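Local coordinates for 6-phosphogluconate dehydratase (Shewanella oneidensis, PDB 2GP4), which probably catalyses the dehydration of 6-phosphogluconate to 2-keto-3-deoxy-6-phosphogluconate in the Entner-Doudoroff pathway, and is seen here without its iron-sulfur cluster, at residues F195-P200 against P262-V267; M257-P262 against E300-K305; S516-G521 against G537-A542; E465-V470 against L486-V491. All coordinates share one frame; numbering follows the deposited sequence.

Contact 1 (F195-P200 against P262-V267)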
loop_
_atom_site.group_PDB
_atom_site.type_symbol
_atom_site.label_atom_id
_atom_site.label_comp_id
_atom_site.label_asym_id
_atom_site.label_seq_id
_atom_site.Cartn_x
_atom_site.Cartn_y
_atom_site.Cartn_z
ATOM N N PHE A 195 2.306 -12.598 -11.199
ATOM C CA PHE A 195 2.707 -11.263 -11.609
ATOM C C PHE A 195 4.108 -11.329 -12.223
ATOM O O PHE A 195 4.992 -12.019 -11.706
ATOM C CB PHE A 195 2.678 -10.299 -10.422
ATOM C CG PHE A 195 1.300 -9.784 -10.085
ATOM C CD1 PHE A 195 0.427 -10.542 -9.310
ATOM C CD2 PHE A 195 0.880 -8.532 -10.539
ATOM C CE1 PHE A 195 -0.844 -10.064 -8.992
ATOM C CE2 PHE A 195 -0.389 -8.047 -10.224
ATOM C CZ PHE A 195 -1.252 -8.814 -9.451
ATOM N N VAL A 196 4.291 -10.628 -13.339
ATOM C CA VAL A 196 5.557 -10.611 -14.058
ATOM C C VAL A 196 6.096 -9.175 -14.093
ATOM O O VAL A 196 5.657 -8.361 -14.908
ATOM C CB VAL A 196 5.411 -11.182 -15.493
ATOM C CG1 VAL A 196 6.764 -11.296 -16.171
ATOM C CG2 VAL A 196 4.727 -12.541 -15.473
ATOM N N PRO A 197 7.040 -8.853 -13.191
ATOM C CA PRO A 197 7.537 -7.483 -13.077
ATOM C C PRO A 197 8.523 -7.111 -14.181
ATOM O O PRO A 197 9.201 -7.983 -14.737
ATOM C CB PRO A 197 8.243 -7.486 -11.725
ATOM C CG PRO A 197 8.710 -8.886 -11.560
ATOM C CD PRO A 197 7.684 -9.757 -12.218
ATOM N N ALA A 198 8.592 -5.819 -14.488
ATOM C CA ALA A 198 9.525 -5.303 -15.487
ATOM C C ALA A 198 10.883 -4.982 -14.863
ATOM O O ALA A 198 11.924 -5.112 -15.513
ATOM C CB ALA A 198 8.947 -4.071 -16.157
ATOM N N GLY A 199 10.856 -4.569 -13.599
ATOM C CA GLY A 199 12.049 -4.121 -12.893
ATOM C C GLY A 199 11.986 -2.638 -12.578
ATOM O O GLY A 199 10.968 -1.988 -12.836
ATOM N N PRO A 200 13.074 -2.089 -12.007
ATOM C CA PRO A 200 13.122 -0.661 -11.705
ATOM C C PRO A 200 13.645 0.160 -12.881
ATOM O O PRO A 200 13.808 -0.370 -13.983
ATOM C CB PRO A 200 14.092 -0.594 -10.526
ATOM C CG PRO A 200 15.020 -1.760 -10.738
ATOM C CD PRO A 200 14.311 -2.780 -11.596
ATOM N N PRO A 262 10.460 -15.274 -6.657
ATOM C CA PRO A 262 11.413 -14.712 -5.694
ATOM C C PRO A 262 12.515 -13.882 -6.357
ATOM O O PRO A 262 13.170 -14.347 -7.295
ATOM C CB PRO A 262 12.010 -15.952 -5.030
ATOM C CG PRO A 262 10.964 -16.983 -5.155
ATOM C CD PRO A 262 10.257 -16.720 -6.442
ATOM N N GLY A 263 12.687 -12.655 -5.870
ATOM C CA GLY A 263 13.719 -11.746 -6.351
ATOM C C GLY A 263 13.563 -11.271 -7.782
ATOM O O GLY A 263 14.506 -10.741 -8.363
ATOM N N SER A 264 12.375 -11.440 -8.351
ATOM C CA SER A 264 12.144 -11.085 -9.753
ATOM C C SER A 264 11.937 -9.586 -10.021
ATOM O O SER A 264 12.147 -9.129 -11.144
ATOM C CB SER A 264 10.974 -11.883 -10.329
ATOM O OG SER A 264 9.769 -11.530 -9.680
ATOM N N SER A 265 11.529 -8.831 -9.005
ATOM C CA SER A 265 11.188 -7.419 -9.190
ATOM C C SER A 265 12.389 -6.469 -9.250
ATOM O O SER A 265 12.246 -5.307 -9.638
ATOM C CB SER A 265 10.180 -6.948 -8.128
ATOM O OG SER A 265 10.551 -7.344 -6.822
ATOM N N PHE A 266 13.567 -6.965 -8.889
ATOM C CA PHE A 266 14.755 -6.117 -8.790
ATOM C C PHE A 266 15.756 -6.319 -9.910
ATOM O O PHE A 266 16.824 -5.707 -9.905
ATOM C CB PHE A 266 15.435 -6.312 -7.437
ATOM C CG PHE A 266 14.560 -5.961 -6.284
ATOM C CD1 PHE A 266 14.392 -4.635 -5.902
ATOM C CD2 PHE A 266 13.878 -6.953 -5.595
ATOM C CE1 PHE A 266 13.571 -4.308 -4.841
ATOM C CE2 PHE A 266 13.056 -6.635 -4.534
ATOM C CZ PHE A 266 12.904 -5.308 -4.154
ATOM N N VAL A 267 15.415 -7.177 -10.863
ATOM C CA VAL A 267 16.258 -7.399 -12.025
ATOM C C VAL A 267 16.030 -6.254 -13.006
ATOM O O VAL A 267 14.887 -5.878 -13.282
ATOM C CB VAL A 267 15.969 -8.764 -12.694
ATOM C CG1 VAL A 267 16.963 -9.041 -13.811
ATOM C CG2 VAL A 267 16.023 -9.876 -11.663
#
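V267 O is met by two carbons of the facing loop: G199 CA at 3.4 Å and P200 CD at 3.6 Å. The first is a CA-H...O contact, bent at the hydrogen. G199 CA makes a second and much straighter one, with 166° at the hydrogen, to S265 O, 3.5 Å away. One glycine methylene is therefore shared between two carbonyl oxygens, and P200 CD approaches both as well. G199 has no side chain and a positive phi (113°), and its CA lies directly against the two oxygens. The P197 ring makes the other half of the contact. Its CG packs against the polar atoms of S264, 3.4 Å from S264 OG and 3.5 Å from S264 O, while P197 CB lies 3.9 Å from S265 CA. S264 OG is turned between its own backbone N and carbonyl carbon (chi1 65°), where it bonds to L261 O; its approach to the proline carbon is packing. R274 of helix 272-287 ties the two segments at a third point, with NE bonded to A198 O and NH2 to S264 O. The geometry is that of irregular loop-on-loop packing in the N-terminal domain, where the chain leaving strand 193-195 packs against the loop that leads into helix 272-287.

Contact 2 (M257-P262 against E300-K305)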
loop_
_atom_site.group_PDB
_atom_site.type_symbol
_atom_site.label_atom_id
_atom_site.label_comp_id
_atom_site.label_asym_id
_atom_site.label_seq_id
_atom_site.Cartn_x
_atom_site.Cartn_y
_atom_site.Cartn_z
HETATM N N MSE A 257 3.870 -11.723 -0.389
HETATM C CA MSE A 257 2.627 -12.456 -0.563
HETATM C C MSE A 257 2.782 -13.619 -1.543
HETATM O O MSE A 257 1.823 -14.332 -1.825
HETATM C CB MSE A 257 1.523 -11.508 -1.020
HETATM C CG MSE A 257 1.116 -10.495 0.035
HETATM SE SE MSE A 257 -0.358 -9.364 -0.542
HETATM C CE MSE A 257 -1.648 -10.764 -0.965
ATOM N N GLY A 258 3.998 -13.797 -2.055
ATOM C CA GLY A 258 4.328 -14.907 -2.942
ATOM C C GLY A 258 3.555 -14.902 -4.244
ATOM O O GLY A 258 3.153 -15.955 -4.737
ATOM N N LEU A 259 3.348 -13.709 -4.796
ATOM C CA LEU A 259 2.542 -13.538 -6.000
ATOM C C LEU A 259 3.382 -13.370 -7.266
ATOM O O LEU A 259 2.848 -13.283 -8.368
ATOM C CB LEU A 259 1.562 -12.369 -5.817
ATOM C CG LEU A 259 0.054 -12.628 -5.647
ATOM C CD1 LEU A 259 -0.318 -14.079 -5.368
ATOM C CD2 LEU A 259 -0.519 -11.705 -4.576
ATOM N N GLN A 260 4.699 -13.324 -7.091
ATOM C CA GLN A 260 5.646 -13.312 -8.203
ATOM C C GLN A 260 6.877 -14.128 -7.821
ATOM O O GLN A 260 7.089 -14.404 -6.645
ATOM C CB GLN A 260 6.040 -11.879 -8.572
ATOM C CG GLN A 260 6.508 -11.024 -7.397
ATOM C CD GLN A 260 6.835 -9.592 -7.788
ATOM O OE1 GLN A 260 6.119 -8.959 -8.566
ATOM N NE2 GLN A 260 7.921 -9.072 -7.235
ATOM N N LEU A 261 7.675 -14.514 -8.813
ATOM C CA LEU A 261 8.917 -15.254 -8.571
ATOM C C LEU A 261 9.854 -14.528 -7.601
ATOM O O LEU A 261 10.009 -13.313 -7.688
ATOM C CB LEU A 261 9.636 -15.550 -9.891
ATOM C CG LEU A 261 9.458 -16.905 -10.593
ATOM C CD1 LEU A 261 8.141 -17.603 -10.280
ATOM C CD2 LEU A 261 9.637 -16.741 -12.096
ATOM N N PRO A 262 10.460 -15.274 -6.657
ATOM C CA PRO A 262 11.413 -14.712 -5.694
ATOM C C PRO A 262 12.515 -13.882 -6.357
ATOM O O PRO A 262 13.170 -14.347 -7.295
ATOM C CB PRO A 262 12.010 -15.952 -5.030
ATOM C CG PRO A 262 10.964 -16.983 -5.155
ATOM C CD PRO A 262 10.257 -16.720 -6.442
ATOM N N GLU A 300 -6.596 -18.483 -3.479
ATOM C CA GLU A 300 -6.120 -19.261 -2.339
ATOM C C GLU A 300 -4.745 -18.791 -1.879
ATOM O O GLU A 300 -4.459 -18.785 -0.680
ATOM C CB GLU A 300 -6.067 -20.749 -2.673
ATOM C CG GLU A 300 -7.398 -21.461 -2.568
ATOM C CD GLU A 300 -7.263 -22.965 -2.718
ATOM O OE1 GLU A 300 -6.110 -23.461 -2.786
ATOM O OE2 GLU A 300 -8.311 -23.653 -2.767
ATOM N N VAL A 301 -3.898 -18.407 -2.835
ATOM C CA VAL A 301 -2.578 -17.863 -2.522
ATOM C C VAL A 301 -2.750 -16.569 -1.720
ATOM O O VAL A 301 -2.055 -16.342 -0.728
ATOM C CB VAL A 301 -1.728 -17.635 -3.790
ATOM C CG1 VAL A 301 -0.389 -16.985 -3.439
ATOM C CG2 VAL A 301 -1.498 -18.955 -4.511
ATOM N N VAL A 302 -3.700 -15.740 -2.148
ATOM C CA VAL A 302 -4.166 -14.634 -1.330
ATOM C C VAL A 302 -5.069 -15.229 -0.246
ATOM O O VAL A 302 -6.125 -15.797 -0.540
ATOM C CB VAL A 302 -4.913 -13.559 -2.160
ATOM C CG1 VAL A 302 -5.504 -12.493 -1.254
ATOM C CG2 VAL A 302 -3.975 -12.929 -3.209
ATOM N N ASN A 303 -4.615 -15.125 0.999
ATOM C CA ASN A 303 -5.353 -15.620 2.158
ATOM C C ASN A 303 -5.018 -14.750 3.358
ATOM O O ASN A 303 -4.226 -13.816 3.230
ATOM C CB ASN A 303 -5.044 -17.099 2.442
ATOM C CG ASN A 303 -3.572 -17.349 2.730
ATOM O OD1 ASN A 303 -3.017 -16.837 3.702
ATOM N ND2 ASN A 303 -2.938 -18.147 1.889
ATOM N N GLU A 304 -5.610 -15.058 4.508
ATOM C CA GLU A 304 -5.430 -14.262 5.719
ATOM C C GLU A 304 -3.959 -14.115 6.125
ATOM O O GLU A 304 -3.512 -13.014 6.453
ATOM C CB GLU A 304 -6.258 -14.829 6.875
ATOM C CG GLU A 304 -7.766 -14.938 6.592
ATOM C CD GLU A 304 -8.219 -16.335 6.157
ATOM O OE1 GLU A 304 -7.519 -16.995 5.363
ATOM O OE2 GLU A 304 -9.298 -16.773 6.612
ATOM N N LYS A 305 -3.213 -15.216 6.080
ATOM C CA LYS A 305 -1.800 -15.208 6.463
ATOM C C LYS A 305 -0.947 -14.387 5.498
ATOM O O LYS A 305 -0.038 -13.663 5.924
ATOM C CB LYS A 305 -1.245 -16.629 6.533
ATOM C CG LYS A 305 -1.762 -17.457 7.692
ATOM C CD LYS A 305 -1.393 -18.909 7.498
ATOM C CE LYS A 305 -2.191 -19.809 8.419
ATOM N NZ LYS A 305 -1.672 -19.781 9.818
#
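Two peptide groups of 257-262 meet the same methyl, V301 CG1, from different directions. It stands above the carbonyl plane of G258, 3.9 Å from G258 O, whereas M257 O points almost straight at it from 3.8 Å. A third flat group, the amide of N303, is held within its own segment. N303 ND2 donates to E300 O at 3.1 Å, the oxygen lying close to the amide plane and the donor in the carbonyl plane, while N303 OD1 takes a weak bond from K305 N. The ND2 bond, with the weak one at OD1, would limit rotation of the amide.

Across the contact the side chains are wholly apolar. L259 forks over the two valines: its CD1 passes V301 CG1 at 3.5 Å, the two side chains running in opposite senses, and its CD2 reaches V302 CG2 at 3.9 Å. The selenomethionine M257 comes to that same V302 methyl by a bend at its last torsion (chi3 56°), which brings CE to 3.9 Å from V302 CG2. F195 of strand 193-195 also touches L259.

G258, with positive phi, closes helix 252-256 in a Schellman motif. Opposite it, helix 298-301 ends at V301, and N303 is the N-cap of helix 304-316, with S306 OG bonded to N303 N. In this part of the largely helical N-terminal domain, the residues that follow a Schellman-terminated helix pack on V301 and V302, where helix 298-301 gives way to helix 304-316.

Contact 3 (S516-G521 against G537-A542)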
loop_
_atom_site.group_PDB
_atom_site.type_symbol
_atom_site.label_atom_id
_atom_site.label_comp_id
_atom_site.label_asym_id
_atom_site.label_seq_id
_atom_site.Cartn_x
_atom_site.Cartn_y
_atom_site.Cartn_z
ATOM N N SER A 516 7.684 24.085 8.387
ATOM C CA SER A 516 8.364 25.346 8.698
ATOM C C SER A 516 7.731 26.060 9.902
ATOM O O SER A 516 8.422 26.744 10.650
ATOM C CB SER A 516 8.430 26.274 7.473
ATOM O OG SER A 516 7.185 26.893 7.195
ATOM N N LEU A 517 6.421 25.890 10.076
ATOM C CA LEU A 517 5.700 26.388 11.247
ATOM C C LEU A 517 6.133 25.681 12.529
ATOM O O LEU A 517 6.293 26.323 13.571
ATOM C CB LEU A 517 4.194 26.219 11.046
ATOM C CG LEU A 517 3.307 27.402 10.640
ATOM C CD1 LEU A 517 4.041 28.468 9.843
ATOM C CD2 LEU A 517 2.079 26.894 9.887
ATOM N N GLN A 518 6.308 24.361 12.445
ATOM C CA GLN A 518 6.839 23.564 13.545
ATOM C C GLN A 518 8.293 23.951 13.845
ATOM O O GLN A 518 8.677 24.070 15.012
ATOM C CB GLN A 518 6.717 22.059 13.232
ATOM C CG GLN A 518 7.185 21.123 14.348
ATOM C CD GLN A 518 6.846 19.660 14.088
ATOM O OE1 GLN A 518 5.701 19.233 14.261
ATOM N NE2 GLN A 518 7.849 18.880 13.695
ATOM N N ASP A 519 9.083 24.158 12.788
ATOM C CA ASP A 519 10.505 24.517 12.910
ATOM C C ASP A 519 10.717 25.820 13.672
ATOM O O ASP A 519 11.645 25.932 14.474
ATOM C CB ASP A 519 11.170 24.598 11.530
ATOM C CG ASP A 519 11.398 23.228 10.905
ATOM O OD1 ASP A 519 11.045 22.205 11.531
ATOM O OD2 ASP A 519 11.932 23.171 9.777
ATOM N N LYS A 520 9.835 26.787 13.419
ATOM C CA LYS A 520 9.835 28.076 14.109
ATOM C C LYS A 520 9.449 27.959 15.586
ATOM O O LYS A 520 9.555 28.934 16.337
ATOM C CB LYS A 520 8.870 29.046 13.417
ATOM C CG LYS A 520 9.286 29.480 12.020
ATOM C CD LYS A 520 8.410 30.628 11.539
ATOM C CE LYS A 520 8.838 31.128 10.169
ATOM N NZ LYS A 520 8.240 32.466 9.871
ATOM N N GLY A 521 8.977 26.780 15.991
ATOM C CA GLY A 521 8.639 26.526 17.393
ATOM C C GLY A 521 7.156 26.463 17.722
ATOM O O GLY A 521 6.792 26.242 18.875
ATOM N N GLY A 537 5.934 12.463 7.444
ATOM C CA GLY A 537 6.458 13.772 7.796
ATOM C C GLY A 537 6.799 13.906 9.271
ATOM O O GLY A 537 6.573 12.984 10.065
ATOM N N LYS A 538 7.350 15.065 9.630
ATOM C CA LYS A 538 7.724 15.375 11.008
ATOM C C LYS A 538 6.579 16.063 11.761
ATOM O O LYS A 538 6.609 16.194 12.986
ATOM C CB LYS A 538 8.989 16.239 11.038
ATOM C CG LYS A 538 8.826 17.636 10.423
ATOM C CD LYS A 538 10.169 18.339 10.293
ATOM C CE LYS A 538 10.086 19.523 9.351
ATOM N NZ LYS A 538 11.342 20.330 9.380
ATOM N N VAL A 539 5.573 16.505 11.017
ATOM C CA VAL A 539 4.409 17.145 11.609
ATOM C C VAL A 539 3.323 16.095 11.812
ATOM O O VAL A 539 3.035 15.323 10.893
ATOM C CB VAL A 539 3.911 18.309 10.725
ATOM C CG1 VAL A 539 2.530 18.795 11.165
ATOM C CG2 VAL A 539 4.920 19.453 10.750
ATOM N N PRO A 540 2.728 16.044 13.021
ATOM C CA PRO A 540 1.658 15.073 13.252
ATOM C C PRO A 540 0.506 15.329 12.290
ATOM O O PRO A 540 0.002 16.456 12.206
ATOM C CB PRO A 540 1.222 15.360 14.698
ATOM C CG PRO A 540 1.698 16.755 14.972
ATOM C CD PRO A 540 2.981 16.869 14.220
ATOM N N ALA A 541 0.112 14.294 11.557
ATOM C CA ALA A 541 -0.973 14.425 10.587
ATOM C C ALA A 541 -2.012 13.314 10.746
ATOM O O ALA A 541 -1.709 12.140 10.545
ATOM C CB ALA A 541 -0.411 14.442 9.174
ATOM N N ALA A 542 -3.228 13.692 11.129
ATOM C CA ALA A 542 -4.348 12.759 11.142
ATOM C C ALA A 542 -4.965 12.739 9.751
ATOM O O ALA A 542 -5.493 13.747 9.293
ATOM C CB ALA A 542 -5.363 13.159 12.183
#
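Q518 and D519, neighbours on helix 511-519, each hold K538 by a different part of it. Q518 NE2 donates to the backbone oxygen K538 O at 3.0 Å with 157° at the hydrogen. The acceptor lies nearly in the amide plane of Q518, but the donor stands well above the carbonyl plane, about 70° out of it, so this bond does not follow a lone pair. An extended chain with CG anti to the backbone N (chi1 -177°) carries the amide there. Q518 OE1 packs against V539 CG2 and P540 CD, both at 3.6 Å; its 3.4 Å approach to K538 O is of two acceptors and is no bond.

The helix lies against strand 524-528, which runs parallel to strand 541-546 in the mixed sheet of the C-terminal domain; Q518 touches V524 of that strand, and V539 touches L526. Residues 537-540 form the loop leading into strand 541-546.

The extended K538 chain runs past the Q518 amide in the opposite direction, its CG 3.6 Å from Q518 NE2, and ends at the D519 carboxylate; the lysine and aspartate side chains cross at about a right angle. K538 NZ makes a salt bridge to the syn side of D519 OD1 at 2.9 Å and a weak bond to D519 OD2. Near the C-terminal end of the helix, Q518 O accepts from G521 N at 2.9 Å as part of a Schellman motif, S516 O accepts from K520 N, and S516 OG is paired with L513 O.

Contact 4 (E465-V470 against L486-V491)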
loop_
_atom_site.group_PDB
_atom_site.type_symbol
_atom_site.label_atom_id
_atom_site.label_comp_id
_atom_site.label_asym_id
_atom_site.label_seq_id
_atom_site.Cartn_x
_atom_site.Cartn_y
_atom_site.Cartn_z
ATOM N N GLU A 465 -2.753 20.049 21.028
ATOM C CA GLU A 465 -4.074 20.568 21.328
ATOM C C GLU A 465 -4.049 22.061 21.008
ATOM O O GLU A 465 -3.361 22.838 21.677
ATOM C CB GLU A 465 -4.432 20.319 22.792
ATOM C CG GLU A 465 -5.869 20.672 23.149
ATOM C CD GLU A 465 -6.154 20.544 24.635
ATOM O OE1 GLU A 465 -6.193 19.403 25.143
ATOM O OE2 GLU A 465 -6.346 21.586 25.297
ATOM N N ALA A 466 -4.786 22.444 19.968
ATOM C CA ALA A 466 -4.695 23.783 19.399
ATOM C C ALA A 466 -5.984 24.183 18.670
ATOM O O ALA A 466 -6.718 23.313 18.201
ATOM C CB ALA A 466 -3.513 23.851 18.453
ATOM N N PRO A 467 -6.272 25.503 18.590
ATOM C CA PRO A 467 -7.421 25.997 17.820
ATOM C C PRO A 467 -7.373 25.583 16.343
ATOM O O PRO A 467 -6.285 25.411 15.777
ATOM C CB PRO A 467 -7.312 27.523 17.960
ATOM C CG PRO A 467 -5.900 27.780 18.409
ATOM C CD PRO A 467 -5.546 26.608 19.247
ATOM N N ALA A 468 -8.544 25.426 15.733
ATOM C CA ALA A 468 -8.645 24.920 14.364
ATOM C C ALA A 468 -8.528 26.015 13.317
ATOM O O ALA A 468 -8.896 27.171 13.561
ATOM C CB ALA A 468 -9.944 24.156 14.166
ATOM N N VAL A 469 -8.007 25.625 12.154
ATOM C CA VAL A 469 -7.953 26.474 10.969
ATOM C C VAL A 469 -8.506 25.661 9.787
ATOM O O VAL A 469 -7.867 24.722 9.312
ATOM C CB VAL A 469 -6.505 26.985 10.699
ATOM C CG1 VAL A 469 -6.410 27.646 9.335
ATOM C CG2 VAL A 469 -6.064 27.963 11.800
ATOM N N VAL A 470 -9.701 26.027 9.332
ATOM C CA VAL A 470 -10.458 25.224 8.367
ATOM C C VAL A 470 -10.334 25.748 6.940
ATOM O O VAL A 470 -10.555 26.930 6.686
ATOM C CB VAL A 470 -11.972 25.130 8.749
ATOM C CG1 VAL A 470 -12.694 24.122 7.864
ATOM C CG2 VAL A 470 -12.146 24.748 10.216
ATOM N N LEU A 486 -1.223 31.665 10.367
ATOM C CA LEU A 486 -0.768 30.359 10.868
ATOM C C LEU A 486 0.454 30.452 11.787
ATOM O O LEU A 486 0.944 29.433 12.279
ATOM C CB LEU A 486 -0.470 29.405 9.706
ATOM C CG LEU A 486 -1.538 29.131 8.645
ATOM C CD1 LEU A 486 -0.962 28.247 7.551
ATOM C CD2 LEU A 486 -2.779 28.497 9.262
ATOM N N ASP A 487 0.944 31.669 12.017
ATOM C CA ASP A 487 2.114 31.889 12.867
ATOM C C ASP A 487 1.749 31.775 14.349
ATOM O O ASP A 487 2.033 32.674 15.151
ATOM C CB ASP A 487 2.749 33.255 12.567
ATOM C CG ASP A 487 3.408 33.316 11.192
ATOM O OD1 ASP A 487 3.576 32.261 10.533
ATOM O OD2 ASP A 487 3.763 34.442 10.770
ATOM N N ARG A 488 1.108 30.660 14.692
ATOM C CA ARG A 488 0.694 30.335 16.059
ATOM C C ARG A 488 0.382 28.845 16.151
ATOM O O ARG A 488 0.304 28.162 15.129
ATOM C CB ARG A 488 -0.516 31.176 16.505
ATOM C CG ARG A 488 -1.572 31.462 15.441
ATOM C CD ARG A 488 -2.564 30.330 15.304
ATOM N NE ARG A 488 -3.578 30.599 14.287
ATOM C CZ ARG A 488 -4.817 31.013 14.543
ATOM N NH1 ARG A 488 -5.218 31.223 15.792
ATOM N NH2 ARG A 488 -5.660 31.218 13.540
ATOM N N ASP A 489 0.228 28.336 17.370
ATOM C CA ASP A 489 -0.234 26.968 17.563
ATOM C C ASP A 489 -1.606 26.822 16.909
ATOM O O ASP A 489 -2.498 27.643 17.146
ATOM C CB ASP A 489 -0.326 26.627 19.054
ATOM C CG ASP A 489 1.015 26.713 19.770
ATOM O OD1 ASP A 489 2.042 27.030 19.134
ATOM O OD2 ASP A 489 1.036 26.467 20.990
ATOM N N CYS A 490 -1.767 25.796 16.077
ATOM C CA CYS A 490 -3.031 25.556 15.379
ATOM C C CYS A 490 -3.102 24.142 14.804
ATOM O O CYS A 490 -2.076 23.512 14.549
ATOM C CB CYS A 490 -3.238 26.581 14.254
ATOM S SG CYS A 490 -1.880 26.645 13.062
ATOM N N VAL A 491 -4.317 23.645 14.614
ATOM C CA VAL A 491 -4.521 22.435 13.833
ATOM C C VAL A 491 -5.152 22.848 12.506
ATOM O O VAL A 491 -6.277 23.343 12.477
ATOM C CB VAL A 491 -5.394 21.393 14.587
ATOM C CG1 VAL A 491 -5.650 20.160 13.717
ATOM C CG2 VAL A 491 -4.734 20.987 15.899
#
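Strand 463-471, helix 477-482 and strand 490-494 form a beta-alpha-beta crossover, and this contact is where its two parallel strands meet. V491 is bracketed by P467 and V469: V491 N donates to P467 O at 2.9 Å (164° at the hydrogen), and V469 N donates to V491 O, also at 2.9 Å. That alternation defines the parallel register, with A468 paired to V491. The other edge of strand 463-471 is taken by strand 563-567, through the backbone bond of A466 with I564.

V469 and V491 point to different faces of the sheet. On the V469 face, which the crossover helix covers through L480, V469 CG1 meets L486 CD2 at 3.7 Å and V469 CG2 lies 4.0 Å from C490 CB. R488 bends back to the same valine at its second torsion (chi2 84°), its NH2 3.7 Å from V469 CG2 in an oblique approach, and its NE bonds to A485 O, which holds the guanidinium near the strand. V491, on the other face, turns CG2 towards A466, 4.0 Å from A466 CB, and packs on I564 beyond.

Ahead of the strand pairing, the contact continues through smaller groups. P467 CG rests 3.6 Å from D489 O, while the D489 carboxylate looks the other way, with OD1 bonded to K523 N. A466 CB, meanwhile, is set against the incoming backbone, 3.5 Å from C490 N.

Overall arrangement
From the N terminus, contact 1 opens at 195-200 and closes at 262-267, but contact 2 has by then begun at 257-262, so the two loops cross and share P262; contact 2 closes at 300-305. A probable hydrogen bond from F195 N to L259 O (3.0 Å) joins strand 193-195 to the loop beyond helix 252-256, which contact 2 ties to the helices around residue 300. Contact 4 then closes 465-491, and contact 3 closes 516-542, in series rather than nested. Their centres are 12 Å apart and both reach one mixed sheet, with L517 packing on L486 and D487. Contact 4 is about 45 Å, centre to centre, from each of contacts 1 and 2.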